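Local coordinates for protein hemolysin BL lytic component L1 (PDB 7NMQ) that probably serves as one part of the three-component hemolysin BL enterotoxin of Bacillus cereus, an alpha-helical pore-forming toxin that lyses cells, at residues P174-E179 against G267-K272; I21-L26 against Y294-Q299; A164-Q169 against N277-S282; R82-Y87 against E345-I350. All coordinates share one frame; numbering follows the deposited sequence. Where two conformers were deposited one is given.

How the contacts relate
Contact 1 and contact 3 adjoin one another toward one end of the elongated helical molecule, their centres about 10 Å apart. They touch directly: Q278 NE2 of contact 3 lies 2.8 Å from S270 O of contact 1, a probable hydrogen bond across the turn between helices 247-272 and 275-325. Contact 2 is near the centre of the chain, about 28 Å from contact 3 between centres, and shares helix 275-325 with it. Contact 4 lies on the opposite side of the chain's centre from contacts 1 and 3, about 48 Å and 52 Å away respectively, between centres. Along the chain, contacts 2 and 4 alternate their segments, whereas contacts 1 and 3 are nested within both.

Contact 1 (P174-E179 against G267-K272); sequences PQLQAE and GELSMK
E179 OE2 lies 3.8 Å from L269 CD1, and the same oxygen forms a long, weak ion pair with K265 NZ one turn earlier on the leucine's helix. The glutamate thus sets its acid group against a leucine while directing charge toward a lysine. Its CG stands anti to the backbone N (chi1 -177°) and the chain stays extended beyond it, so that the carboxylate carries right across the gap between the helices. L269 comes from the opposite direction and presents its forked end: E179 OE1 is 4.0 Å from L269 CD2. A second lysine, K272, holds NZ 6.3 Å from E179 OE2, too far for a contact, although its positive charge may still steady the carboxylate. One turn before the glutamate, L176 adds a loose apolar touch, with L176 CD1 4.5 Å from L269 CD2. Leucine suits its apolar neighbours on helix 173-200; the carboxylate merely lies against its methyls, with the charge set toward lysines. This contact joins helix 173-200 to the end of helix 247-272. L269 also packs on I180 and L183 of helix 173-200, L176 rests on L281 of helix 275-325, and S270 and M271 touch T222 of strand 217-222.

Contact 2 (I21-L26 against Y294-Q299); sequences ILVMDL and YQTVDQ
V23 makes the first touch, placing CG1 3.7 Å from T296 OG1 and 3.8 Å from T296 CG2. That threonine hydroxyl is engaged along its own helix, where OG1 is hydrogen-bonded to Y292 O; a polar group is therefore tolerated here with its hydrogen-bonding need met, and its methyl is left to pack like a valine's. M24 follows and does most of the work. Its side chain bends at both chi2 (-66°) and chi3 (-61°), curling the thioether against T296, as an unbranched, flexible chain can. M24 SD lies 3.7 Å from T296 CG2, the two side chains running past each other head to tail. The terminal methyl goes further: M24 CE reaches within 3.5 Å of V297 CG2, a close apolar contact. D25 turns to other company, its OD1 taking a salt bridge from K74 NZ and a hydrogen bond from W69 NE1. The axes of 21-26 and 294-299 run nearly antiparallel, at 158°, and approach to 9.9 Å. Within the bundle, helix 45-103 lies beside M24 through W69, helix 173-200 covers V23 with F191 and L195, and helix 107-154 meets V297 through K139 and L142.

Contact 3 (A164-Q169 against N277-S282); sequences AILAGQ and NQAVLS
In the long alpha-helical bundle of this ClyA-like pore-forming toxin, the short helix 161-169 packs beside the start of helix 275-325, and L166 is the side chain that bridges the two. L166 CD1 comes within 3.9 Å of V280 CG2, one methyl against another, the leucine and the valine lying alongside each other with their ends pointing opposite ways. In the valine, chi1 of 171° sets CG1 anti to the backbone N and so leaves CG2 anti to the carbonyl carbon, facing L166. The preceding residue, A279, brings in a second and looser touch, and its small methyl lets the surrounding chain come close: V37 and L39, from the loop after helix 10-33, both lie against it. Leucine suits its place because a longer apolar arm is needed to span the gap between backbones whose nearest CA atoms, those of L166 and V280, are 7.9 Å apart. I173 and L44 also pack on L166, making it a small apolar hub between a loop and two helices. Polar groups nearby are served elsewhere: V280 O accepts a hydrogen bond from T284 OG1, and N277 N, in the first turn of its helix, bonds to D274 OD1. Beyond the contact, L281 and S282 touch T225 of strand 225-230, part of the two-stranded hairpin 217-230, which overlaps the ends of the two predicted membrane-spanning ranges. The longer of the two touches is L166 CD1 to A279 CB, 4.4 Å.

Contact 4 (R82-Y87 against E345-I350); sequences RNIVNY and ESWNDI
The indole of W347 has Y87 CD2 over one face and I84 CG2 at its edge. Y87 CD2 stands 3.3 Å above the indole plane, nearer the ring's margin than its middle, and lies 3.4 Å from W347 CZ2. The two rings meet obliquely, their planes at 49° and the centroids of the tyrosine ring and the indole's six-membered ring 4.5 Å apart. The tyrosine gets there with its CG anti to the backbone N (chi1 -176°), a torsion that swings the ring out toward the other helix. Near the plane of the indole, I84 CG2 approaches W347 CZ3 at 4.1 Å, the two side chains roughly perpendicular. The same methyl also meets I350, and I84 CG2 sits 4.2 Å from I350 CG2. The beta-branched I84 thus offers one methyl to both the indole edge and I350, while the broad indole gives the tyrosine ring a surface to lie against. The polar ends of both aromatic residues are used elsewhere: W347 NE1 donates a hydrogen bond to L5 O, and Y87 OH has a weak hydrogen bond with Y318 OH. F91 also meets the indole. The axes of 82-87 and 345-350 run antiparallel in sense, at 141°, so these two segments splay apart. Helix 275-325 lines W347 through W311, M314 and Y318, helix 107-154 backs Y87 with L117, T120 and I121, and helix 10-33 reaches I84 and I350 through L14.

Contact 1 (P174-E179 against G267-K272)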
loop_
_atom_site.group_PDB
_atom_site.type_symbol
_atom_site.label_atom_id
_atom_site.label_comp_id
_atom_site.label_asym_id
_atom_site.label_seq_id
_atom_site.Cartn_x
_atom_site.Cartn_y
_atom_site.Cartn_z
ATOM N N PRO A 174 -28.905 -15.701 3.898
ATOM C CA PRO A 174 -28.301 -15.452 2.579
ATOM C C PRO A 174 -28.443 -13.991 2.141
ATOM O O PRO A 174 -27.472 -13.447 1.560
ATOM C CB PRO A 174 -29.041 -16.469 1.711
ATOM C CG PRO A 174 -29.365 -17.593 2.678
ATOM C CD PRO A 174 -29.795 -16.877 3.931
ATOM N N GLN A 175 -29.556 -13.337 2.420
ATOM C CA GLN A 175 -29.779 -11.936 1.982
ATOM C C GLN A 175 -28.826 -11.045 2.792
ATOM O O GLN A 175 -28.245 -10.097 2.242
ATOM C CB GLN A 175 -31.251 -11.546 2.121
ATOM C CG GLN A 175 -31.579 -10.124 1.710
ATOM C CD GLN A 175 -33.058 -9.882 1.487
ATOM O OE1 GLN A 175 -33.937 -10.634 1.926
ATOM N NE2 GLN A 175 -33.351 -8.799 0.786
ATOM N N LEU A 176 -28.610 -11.391 4.058
ATOM C CA LEU A 176 -27.706 -10.601 4.918
ATOM C C LEU A 176 -26.273 -10.720 4.390
ATOM O O LEU A 176 -25.559 -9.683 4.272
ATOM C CB LEU A 176 -27.803 -11.091 6.359
ATOM C CG LEU A 176 -26.992 -10.275 7.348
ATOM C CD1 LEU A 176 -27.393 -8.799 7.308
ATOM C CD2 LEU A 176 -27.124 -10.837 8.759
ATOM N N GLN A 177 -25.837 -11.941 4.095
ATOM C CA GLN A 177 -24.484 -12.179 3.536
ATOM C C GLN A 177 -24.326 -11.357 2.257
ATOM O O GLN A 177 -23.289 -10.697 2.095
ATOM C CB GLN A 177 -24.264 -13.655 3.232
ATOM C CG GLN A 177 -22.941 -13.881 2.533
ATOM C CD GLN A 177 -22.836 -15.284 2.005
ATOM O OE1 GLN A 177 -23.261 -16.228 2.649
ATOM N NE2 GLN A 177 -22.263 -15.431 0.825
ATOM N N ALA A 178 -25.313 -11.398 1.370
ATOM C CA ALA A 178 -25.218 -10.710 0.059
ATOM C C ALA A 178 -25.142 -9.204 0.312
ATOM O O ALA A 178 -24.379 -8.521 -0.391
ATOM C CB ALA A 178 -26.399 -11.081 -0.785
ATOM N N GLU A 179 -25.872 -8.707 1.317
ATOM C CA GLU A 179 -25.906 -7.248 1.622
ATOM C C GLU A 179 -24.511 -6.811 2.067
ATOM O O GLU A 179 -24.014 -5.783 1.594
ATOM C CB GLU A 179 -26.924 -6.892 2.705
ATOM C CG GLU A 179 -27.055 -5.415 2.993
ATOM C CD GLU A 179 -28.139 -5.052 3.994
ATOM O OE1 GLU A 179 -28.796 -5.959 4.527
ATOM O OE2 GLU A 179 -28.290 -3.861 4.261
ATOM N N GLY A 267 -22.118 -1.219 11.013
ATOM C CA GLY A 267 -22.301 -1.222 12.472
ATOM C C GLY A 267 -23.762 -1.331 12.842
ATOM O O GLY A 267 -24.081 -2.057 13.822
ATOM N N GLU A 268 -24.643 -0.657 12.122
ATOM C CA GLU A 268 -26.097 -0.685 12.383
ATOM C C GLU A 268 -26.631 -2.104 12.174
ATOM O O GLU A 268 -27.417 -2.600 12.990
ATOM C CB GLU A 268 -26.842 0.277 11.467
ATOM C CG GLU A 268 -26.681 1.744 11.799
ATOM C CD GLU A 268 -27.604 2.659 11.000
ATOM O OE1 GLU A 268 -28.142 2.205 9.930
ATOM O OE2 GLU A 268 -27.804 3.819 11.437
ATOM N N LEU A 269 -26.212 -2.782 11.111
ATOM C CA LEU A 269 -26.658 -4.170 10.856
ATOM C C LEU A 269 -26.245 -5.050 12.042
ATOM O O LEU A 269 -27.011 -5.982 12.450
ATOM C CB LEU A 269 -26.055 -4.704 9.564
ATOM C CG LEU A 269 -26.648 -4.083 8.312
ATOM C CD1 LEU A 269 -25.861 -4.516 7.102
ATOM C CD2 LEU A 269 -28.121 -4.482 8.154
ATOM N N SER A 270 -25.016 -4.887 12.513
ATOM C CA SER A 270 -24.470 -5.700 13.632
ATOM C C SER A 270 -25.241 -5.409 14.925
ATOM O O SER A 270 -25.570 -6.358 15.671
ATOM C CB SER A 270 -23.006 -5.406 13.799
ATOM O OG SER A 270 -22.253 -6.007 12.767
ATOM N N MET A 271 -25.530 -4.137 15.224
ATOM C CA MET A 271 -26.245 -3.754 16.483
ATOM C C MET A 271 -27.592 -4.467 16.570
ATOM O O MET A 271 -27.991 -4.876 17.678
ATOM C CB MET A 271 -26.512 -2.249 16.496
ATOM C CG MET A 271 -25.339 -1.508 16.929
ATOM S SD MET A 271 -25.582 0.246 16.661
ATOM C CE MET A 271 -23.909 0.836 16.929
ATOM N N LYS A 272 -28.290 -4.557 15.446
ATOM C CA LYS A 272 -29.669 -5.085 15.448
ATOM C C LYS A 272 -29.696 -6.613 15.338
ATOM O O LYS A 272 -30.760 -7.191 15.614
ATOM C CB LYS A 272 -30.503 -4.380 14.383
ATOM C CG LYS A 272 -30.445 -4.928 12.975
ATOM C CD LYS A 272 -31.291 -4.099 12.043
ATOM C CE LYS A 272 -31.064 -4.427 10.586
ATOM N NZ LYS A 272 -31.438 -3.276 9.726
#

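Contact 2 (I21-L26 against Y294-Q299)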
loop_
_atom_site.group_PDB
_atom_site.type_symbol
_atom_site.label_atom_id
_atom_site.label_comp_id
_atom_site.label_asym_id
_atom_site.label_seq_id
_atom_site.Cartn_x
_atom_site.Cartn_y
_atom_site.Cartn_z
ATOM N N ILE A 21 0.510 0.961 0.942
ATOM C CA ILE A 21 0.887 0.856 2.369
ATOM C C ILE A 21 -0.299 1.310 3.217
ATOM O O ILE A 21 -0.597 0.644 4.195
ATOM C CB ILE A 21 2.160 1.678 2.686
ATOM C CG1 ILE A 21 3.375 1.010 2.053
ATOM C CG2 ILE A 21 2.377 1.864 4.161
ATOM C CD1 ILE A 21 4.600 1.886 2.069
ATOM N N LEU A 22 -0.917 2.420 2.895
ATOM C CA LEU A 22 -2.096 2.899 3.660
ATOM C C LEU A 22 -3.188 1.828 3.682
ATOM O O LEU A 22 -3.730 1.526 4.790
ATOM C CB LEU A 22 -2.621 4.203 3.061
ATOM C CG LEU A 22 -3.909 4.715 3.723
ATOM C CD1 LEU A 22 -3.630 5.123 5.158
ATOM C CD2 LEU A 22 -4.465 5.879 2.929
ATOM N N VAL A 23 -3.494 1.257 2.528
ATOM C CA VAL A 23 -4.595 0.268 2.430
ATOM C C VAL A 23 -4.218 -0.973 3.245
ATOM O O VAL A 23 -5.065 -1.481 4.004
ATOM C CB VAL A 23 -4.910 -0.061 0.975
ATOM C CG1 VAL A 23 -5.774 -1.287 0.865
ATOM C CG2 VAL A 23 -5.463 1.178 0.266
ATOM N N MET A 24 -2.991 -1.465 3.134
ATOM C CA MET A 24 -2.557 -2.638 3.920
ATOM C C MET A 24 -2.612 -2.316 5.397
ATOM O O MET A 24 -3.045 -3.200 6.184
ATOM C CB MET A 24 -1.131 -3.053 3.610
ATOM C CG MET A 24 -0.995 -3.653 2.282
ATOM S SD MET A 24 -1.820 -5.218 2.056
ATOM C CE MET A 24 -1.025 -6.267 3.263
ATOM N N ASP A 25 -2.174 -1.122 5.798
ATOM C CA ASP A 25 -2.215 -0.774 7.240
ATOM C C ASP A 25 -3.661 -0.856 7.749
ATOM O O ASP A 25 -3.879 -1.386 8.828
ATOM C CB ASP A 25 -1.653 0.617 7.500
ATOM C CG ASP A 25 -0.133 0.717 7.561
ATOM O OD1 ASP A 25 0.554 -0.323 7.612
ATOM O OD2 ASP A 25 0.345 1.874 7.565
ATOM N N LEU A 26 -4.610 -0.287 7.009
ATOM C CA LEU A 26 -6.040 -0.283 7.409
ATOM C C LEU A 26 -6.523 -1.727 7.577
ATOM O O LEU A 26 -7.074 -2.072 8.629
ATOM C CB LEU A 26 -6.914 0.429 6.375
ATOM C CG LEU A 26 -6.928 1.954 6.419
ATOM C CD1 LEU A 26 -8.344 2.463 6.220
ATOM C CD2 LEU A 26 -6.361 2.472 7.714
ATOM N N TYR A 294 -4.701 -10.004 -0.006
ATOM C CA TYR A 294 -3.730 -10.604 -0.952
ATOM C C TYR A 294 -3.778 -9.786 -2.256
ATOM O O TYR A 294 -2.716 -9.651 -2.905
ATOM C CB TYR A 294 -3.897 -12.115 -1.121
ATOM C CG TYR A 294 -5.009 -12.590 -2.002
ATOM C CD1 TYR A 294 -4.940 -12.482 -3.376
ATOM C CD2 TYR A 294 -6.102 -13.289 -1.483
ATOM C CE1 TYR A 294 -5.968 -12.951 -4.187
ATOM C CE2 TYR A 294 -7.119 -13.773 -2.295
ATOM C CZ TYR A 294 -7.066 -13.596 -3.661
ATOM O OH TYR A 294 -8.068 -14.085 -4.458
ATOM N N GLN A 295 -4.914 -9.202 -2.621
ATOM C CA GLN A 295 -5.030 -8.394 -3.859
ATOM C C GLN A 295 -4.147 -7.153 -3.742
ATOM O O GLN A 295 -3.516 -6.745 -4.739
ATOM C CB GLN A 295 -6.459 -7.977 -4.148
ATOM C CG GLN A 295 -7.364 -9.156 -4.428
ATOM C CD GLN A 295 -8.816 -8.731 -4.356
ATOM O OE1 GLN A 295 -9.174 -7.548 -4.190
ATOM N NE2 GLN A 295 -9.669 -9.690 -4.542
ATOM N N THR A 296 -4.125 -6.542 -2.567
ATOM C CA THR A 296 -3.351 -5.314 -2.318
ATOM C C THR A 296 -1.861 -5.650 -2.325
ATOM O O THR A 296 -1.057 -4.853 -2.882
ATOM C CB THR A 296 -3.779 -4.626 -1.019
ATOM O OG1 THR A 296 -5.175 -4.366 -1.085
ATOM C CG2 THR A 296 -3.042 -3.324 -0.868
ATOM N N VAL A 297 -1.443 -6.768 -1.754
ATOM C CA VAL A 297 -0.015 -7.160 -1.845
ATOM C C VAL A 297 0.328 -7.388 -3.319
ATOM O O VAL A 297 1.455 -7.031 -3.720
ATOM C CB VAL A 297 0.308 -8.393 -0.982
ATOM C CG1 VAL A 297 1.703 -8.958 -1.284
ATOM C CG2 VAL A 297 0.195 -8.027 0.474
ATOM N N ASP A 298 -0.524 -7.983 -4.118
ATOM C CA ASP A 298 -0.242 -8.126 -5.570
ATOM C C ASP A 298 0.009 -6.739 -6.207
ATOM O O ASP A 298 0.945 -6.615 -7.047
ATOM C CB ASP A 298 -1.343 -8.887 -6.295
ATOM C CG ASP A 298 -1.323 -10.410 -6.156
ATOM O OD1 ASP A 298 -0.232 -10.983 -5.997
ATOM O OD2 ASP A 298 -2.428 -11.031 -6.217
ATOM N N GLN A 299 -0.796 -5.745 -5.849
ATOM C CA GLN A 299 -0.657 -4.365 -6.340
ATOM C C GLN A 299 0.691 -3.820 -5.879
ATOM O O GLN A 299 1.391 -3.140 -6.671
ATOM C CB GLN A 299 -1.781 -3.463 -5.908
ATOM C CG GLN A 299 -3.100 -3.853 -6.512
ATOM C CD GLN A 299 -4.088 -2.833 -6.023
ATOM O OE1 GLN A 299 -4.494 -2.857 -4.877
ATOM N NE2 GLN A 299 -4.202 -1.766 -6.784
#

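Contact 3 (A164-Q169 against N277-S282)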
loop_
_atom_site.group_PDB
_atom_site.type_symbol
_atom_site.label_atom_id
_atom_site.label_comp_id
_atom_site.label_asym_id
_atom_site.label_seq_id
_atom_site.Cartn_x
_atom_site.Cartn_y
_atom_site.Cartn_z
ATOM N N ALA A 164 -23.767 -21.987 5.567
ATOM C CA ALA A 164 -24.916 -22.809 5.138
ATOM C C ALA A 164 -25.583 -23.457 6.361
ATOM O O ALA A 164 -26.800 -23.641 6.358
ATOM C CB ALA A 164 -24.440 -23.864 4.179
ATOM N N ILE A 165 -24.823 -23.778 7.395
ATOM C CA ILE A 165 -25.434 -24.329 8.625
ATOM C C ILE A 165 -26.290 -23.232 9.252
ATOM O O ILE A 165 -27.462 -23.466 9.599
ATOM C CB ILE A 165 -24.378 -24.866 9.591
ATOM C CG1 ILE A 165 -23.683 -26.063 8.965
ATOM C CG2 ILE A 165 -24.966 -25.194 10.948
ATOM C CD1 ILE A 165 -22.494 -26.510 9.719
ATOM N N LEU A 166 -25.768 -22.035 9.375
ATOM C CA LEU A 166 -26.549 -20.955 9.964
ATOM C C LEU A 166 -27.762 -20.624 9.084
ATOM O O LEU A 166 -28.865 -20.377 9.634
ATOM C CB LEU A 166 -25.646 -19.751 10.181
ATOM C CG LEU A 166 -24.496 -19.951 11.151
ATOM C CD1 LEU A 166 -23.617 -18.713 11.183
ATOM C CD2 LEU A 166 -24.997 -20.288 12.545
ATOM N N ALA A 167 -27.636 -20.617 7.760
ATOM C CA ALA A 167 -28.749 -20.346 6.835
ATOM C C ALA A 167 -29.790 -21.464 6.922
ATOM O O ALA A 167 -30.961 -21.217 6.668
ATOM C CB ALA A 167 -28.211 -20.216 5.423
ATOM N N GLY A 168 -29.375 -22.667 7.311
ATOM C CA GLY A 168 -30.330 -23.749 7.541
ATOM C C GLY A 168 -31.201 -23.436 8.745
ATOM O O GLY A 168 -32.366 -23.829 8.779
ATOM N N GLN A 169 -30.684 -22.690 9.691
ATOM C CA GLN A 169 -31.425 -22.273 10.905
ATOM C C GLN A 169 -32.254 -21.006 10.696
ATOM O O GLN A 169 -33.247 -20.844 11.426
ATOM C CB GLN A 169 -30.476 -22.028 12.072
ATOM C CG GLN A 169 -29.661 -23.244 12.435
ATOM C CD GLN A 169 -28.764 -23.037 13.624
ATOM O OE1 GLN A 169 -28.729 -21.972 14.238
ATOM N NE2 GLN A 169 -28.051 -24.095 13.972
ATOM N N ASN A 277 -26.651 -14.074 13.480
ATOM C CA ASN A 277 -26.595 -13.088 12.379
ATOM C C ASN A 277 -25.368 -12.218 12.568
ATOM O O ASN A 277 -24.714 -11.857 11.530
ATOM C CB ASN A 277 -27.894 -12.309 12.290
ATOM C CG ASN A 277 -28.972 -13.135 11.615
ATOM O OD1 ASN A 277 -29.905 -13.603 12.236
ATOM N ND2 ASN A 277 -28.901 -13.262 10.311
ATOM N N GLN A 278 -24.969 -11.916 13.787
ATOM C CA GLN A 278 -23.695 -11.180 14.011
ATOM C C GLN A 278 -22.524 -11.999 13.475
ATOM O O GLN A 278 -21.565 -11.421 12.970
ATOM C CB GLN A 278 -23.483 -10.822 15.481
ATOM C CG GLN A 278 -24.375 -9.693 15.910
ATOM C CD GLN A 278 -24.160 -9.257 17.332
ATOM O OE1 GLN A 278 -23.578 -9.965 18.149
ATOM N NE2 GLN A 278 -24.645 -8.075 17.629
ATOM N N ALA A 279 -22.586 -13.315 13.608
ATOM C CA ALA A 279 -21.506 -14.187 13.123
ATOM C C ALA A 279 -21.490 -14.127 11.598
ATOM O O ALA A 279 -20.423 -14.090 11.028
ATOM C CB ALA A 279 -21.686 -15.613 13.591
ATOM N N VAL A 280 -22.632 -14.174 10.951
ATOM C CA VAL A 280 -22.659 -14.064 9.468
ATOM C C VAL A 280 -21.991 -12.752 9.065
ATOM O O VAL A 280 -21.187 -12.718 8.114
ATOM C CB VAL A 280 -24.088 -14.149 8.944
ATOM C CG1 VAL A 280 -24.141 -13.806 7.465
ATOM C CG2 VAL A 280 -24.639 -15.517 9.248
ATOM N N LEU A 281 -22.334 -11.681 9.748
ATOM C CA LEU A 281 -21.775 -10.363 9.423
ATOM C C LEU A 281 -20.272 -10.400 9.607
ATOM O O LEU A 281 -19.513 -9.901 8.729
ATOM C CB LEU A 281 -22.423 -9.307 10.310
ATOM C CG LEU A 281 -23.825 -8.934 9.881
ATOM C CD1 LEU A 281 -24.542 -8.158 10.942
ATOM C CD2 LEU A 281 -23.865 -8.191 8.593
ATOM N N SER A 282 -19.809 -10.848 10.757
ATOM C CA SER A 282 -18.374 -10.723 11.065
ATOM C C SER A 282 -17.580 -11.646 10.138
ATOM O O SER A 282 -16.510 -11.225 9.684
ATOM C CB SER A 282 -18.098 -10.962 12.523
ATOM O OG SER A 282 -18.373 -12.282 12.889
#

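Contact 4 (R82-Y87 against E345-I350)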
loop_
_atom_site.group_PDB
_atom_site.type_symbol
_atom_site.label_atom_id
_atom_site.label_comp_id
_atom_site.label_asym_id
_atom_site.label_seq_id
_atom_site.Cartn_x
_atom_site.Cartn_y
_atom_site.Cartn_z
ATOM N N ARG A 82 13.605 4.477 1.663
ATOM C CA ARG A 82 14.813 5.010 2.318
ATOM C C ARG A 82 15.964 4.974 1.300
ATOM O O ARG A 82 16.783 5.893 1.309
ATOM C CB ARG A 82 15.134 4.174 3.565
ATOM C CG ARG A 82 16.387 4.583 4.323
ATOM C CD ARG A 82 16.520 6.066 4.611
ATOM N NE ARG A 82 15.383 6.526 5.373
ATOM C CZ ARG A 82 15.126 7.777 5.743
ATOM N NH1 ARG A 82 15.939 8.775 5.430
ATOM N NH2 ARG A 82 14.024 8.009 6.445
ATOM N N ASN A 83 16.054 3.945 0.477
ATOM C CA ASN A 83 17.149 3.865 -0.531
ATOM C C ASN A 83 17.037 5.015 -1.536
ATOM O O ASN A 83 18.065 5.500 -1.982
ATOM C CB ASN A 83 17.147 2.513 -1.228
ATOM C CG ASN A 83 17.583 1.399 -0.315
ATOM O OD1 ASN A 83 18.144 1.634 0.768
ATOM N ND2 ASN A 83 17.313 0.171 -0.766
ATOM N N ILE A 84 15.842 5.477 -1.837
ATOM C CA ILE A 84 15.641 6.645 -2.733
ATOM C C ILE A 84 16.174 7.877 -2.019
ATOM O O ILE A 84 16.899 8.690 -2.608
ATOM C CB ILE A 84 14.165 6.740 -3.157
ATOM C CG1 ILE A 84 13.834 5.519 -4.015
ATOM C CG2 ILE A 84 13.919 8.051 -3.865
ATOM C CD1 ILE A 84 12.376 5.356 -4.338
ATOM N N VAL A 85 15.775 8.067 -0.759
ATOM C CA VAL A 85 16.295 9.195 0.040
ATOM C C VAL A 85 17.824 9.130 0.043
ATOM O O VAL A 85 18.481 10.185 -0.147
ATOM C CB VAL A 85 15.761 9.194 1.479
ATOM C CG1 VAL A 85 16.418 10.314 2.283
ATOM C CG2 VAL A 85 14.241 9.296 1.543
ATOM N N ASN A 86 18.406 7.976 0.313
ATOM C CA ASN A 86 19.877 7.864 0.442
ATOM C C ASN A 86 20.535 8.131 -0.914
ATOM O O ASN A 86 21.662 8.656 -0.909
ATOM C CB ASN A 86 20.248 6.524 1.024
ATOM C CG ASN A 86 19.950 6.487 2.511
ATOM O OD1 ASN A 86 20.039 7.502 3.187
ATOM N ND2 ASN A 86 19.829 5.316 3.053
ATOM N N TYR A 87 19.902 7.793 -2.009
ATOM C CA TYR A 87 20.502 8.083 -3.343
ATOM C C TYR A 87 20.501 9.597 -3.528
ATOM O O TYR A 87 21.506 10.175 -3.945
ATOM C CB TYR A 87 19.778 7.375 -4.481
ATOM C CG TYR A 87 20.528 7.654 -5.763
ATOM C CD1 TYR A 87 21.603 6.875 -6.142
ATOM C CD2 TYR A 87 20.222 8.771 -6.527
ATOM C CE1 TYR A 87 22.332 7.197 -7.274
ATOM C CE2 TYR A 87 20.933 9.074 -7.684
ATOM C CZ TYR A 87 22.006 8.288 -8.045
ATOM O OH TYR A 87 22.787 8.564 -9.146
ATOM N N GLU A 345 18.180 18.961 -9.190
ATOM C CA GLU A 345 16.867 19.552 -8.872
ATOM C C GLU A 345 15.819 18.445 -8.737
ATOM O O GLU A 345 15.020 18.492 -7.793
ATOM C CB GLU A 345 16.536 20.619 -9.906
ATOM C CG GLU A 345 17.469 21.815 -9.760
ATOM C CD GLU A 345 17.330 22.967 -10.749
ATOM O OE1 GLU A 345 16.241 23.098 -11.353
ATOM O OE2 GLU A 345 18.311 23.762 -10.897
ATOM N N SER A 346 15.773 17.490 -9.668
ATOM C CA SER A 346 14.710 16.443 -9.653
ATOM C C SER A 346 14.909 15.508 -8.442
ATOM O O SER A 346 13.930 15.189 -7.726
ATOM C CB SER A 346 14.625 15.703 -10.968
ATOM O OG SER A 346 15.896 15.244 -11.413
ATOM N N TRP A 347 16.140 15.140 -8.129
ATOM C CA TRP A 347 16.441 14.325 -6.933
ATOM C C TRP A 347 16.055 15.084 -5.661
ATOM O O TRP A 347 15.412 14.471 -4.780
ATOM C CB TRP A 347 17.889 13.859 -6.907
ATOM C CG TRP A 347 18.125 12.674 -7.784
ATOM C CD1 TRP A 347 18.791 12.630 -8.982
ATOM C CD2 TRP A 347 17.611 11.350 -7.561
ATOM N NE1 TRP A 347 18.753 11.366 -9.490
ATOM C CE2 TRP A 347 18.024 10.567 -8.651
ATOM C CE3 TRP A 347 16.877 10.777 -6.517
ATOM C CZ2 TRP A 347 17.745 9.223 -8.739
ATOM C CZ3 TRP A 347 16.581 9.444 -6.631
ATOM C CH2 TRP A 347 17.007 8.677 -7.724
ATOM N N ASN A 348 16.360 16.365 -5.561
ATOM C CA ASN A 348 15.997 17.111 -4.335
ATOM C C ASN A 348 14.467 17.128 -4.217
ATOM O O ASN A 348 13.947 16.997 -3.090
ATOM C CB ASN A 348 16.587 18.509 -4.351
ATOM C CG ASN A 348 16.112 19.280 -3.157
ATOM O OD1 ASN A 348 16.419 18.928 -2.018
ATOM N ND2 ASN A 348 15.256 20.244 -3.421
ATOM N N ASP A 349 13.777 17.185 -5.352
ATOM C CA ASP A 349 12.299 17.316 -5.385
ATOM C C ASP A 349 11.618 16.058 -4.831
ATOM O O ASP A 349 10.512 16.165 -4.368
ATOM C CB ASP A 349 11.814 17.642 -6.799
ATOM C CG ASP A 349 10.307 17.594 -6.974
ATOM O OD1 ASP A 349 9.649 18.536 -6.533
ATOM O OD2 ASP A 349 9.796 16.581 -7.521
ATOM N N ILE A 350 12.251 14.899 -4.879
ATOM C CA ILE A 350 11.627 13.621 -4.453
ATOM C C ILE A 350 11.981 13.315 -2.995
ATOM O O ILE A 350 11.370 12.424 -2.422
ATOM C CB ILE A 350 12.052 12.495 -5.411
ATOM C CG1 ILE A 350 11.064 11.351 -5.419
ATOM C CG2 ILE A 350 13.449 11.996 -5.129
ATOM C CD1 ILE A 350 11.408 10.291 -6.420
#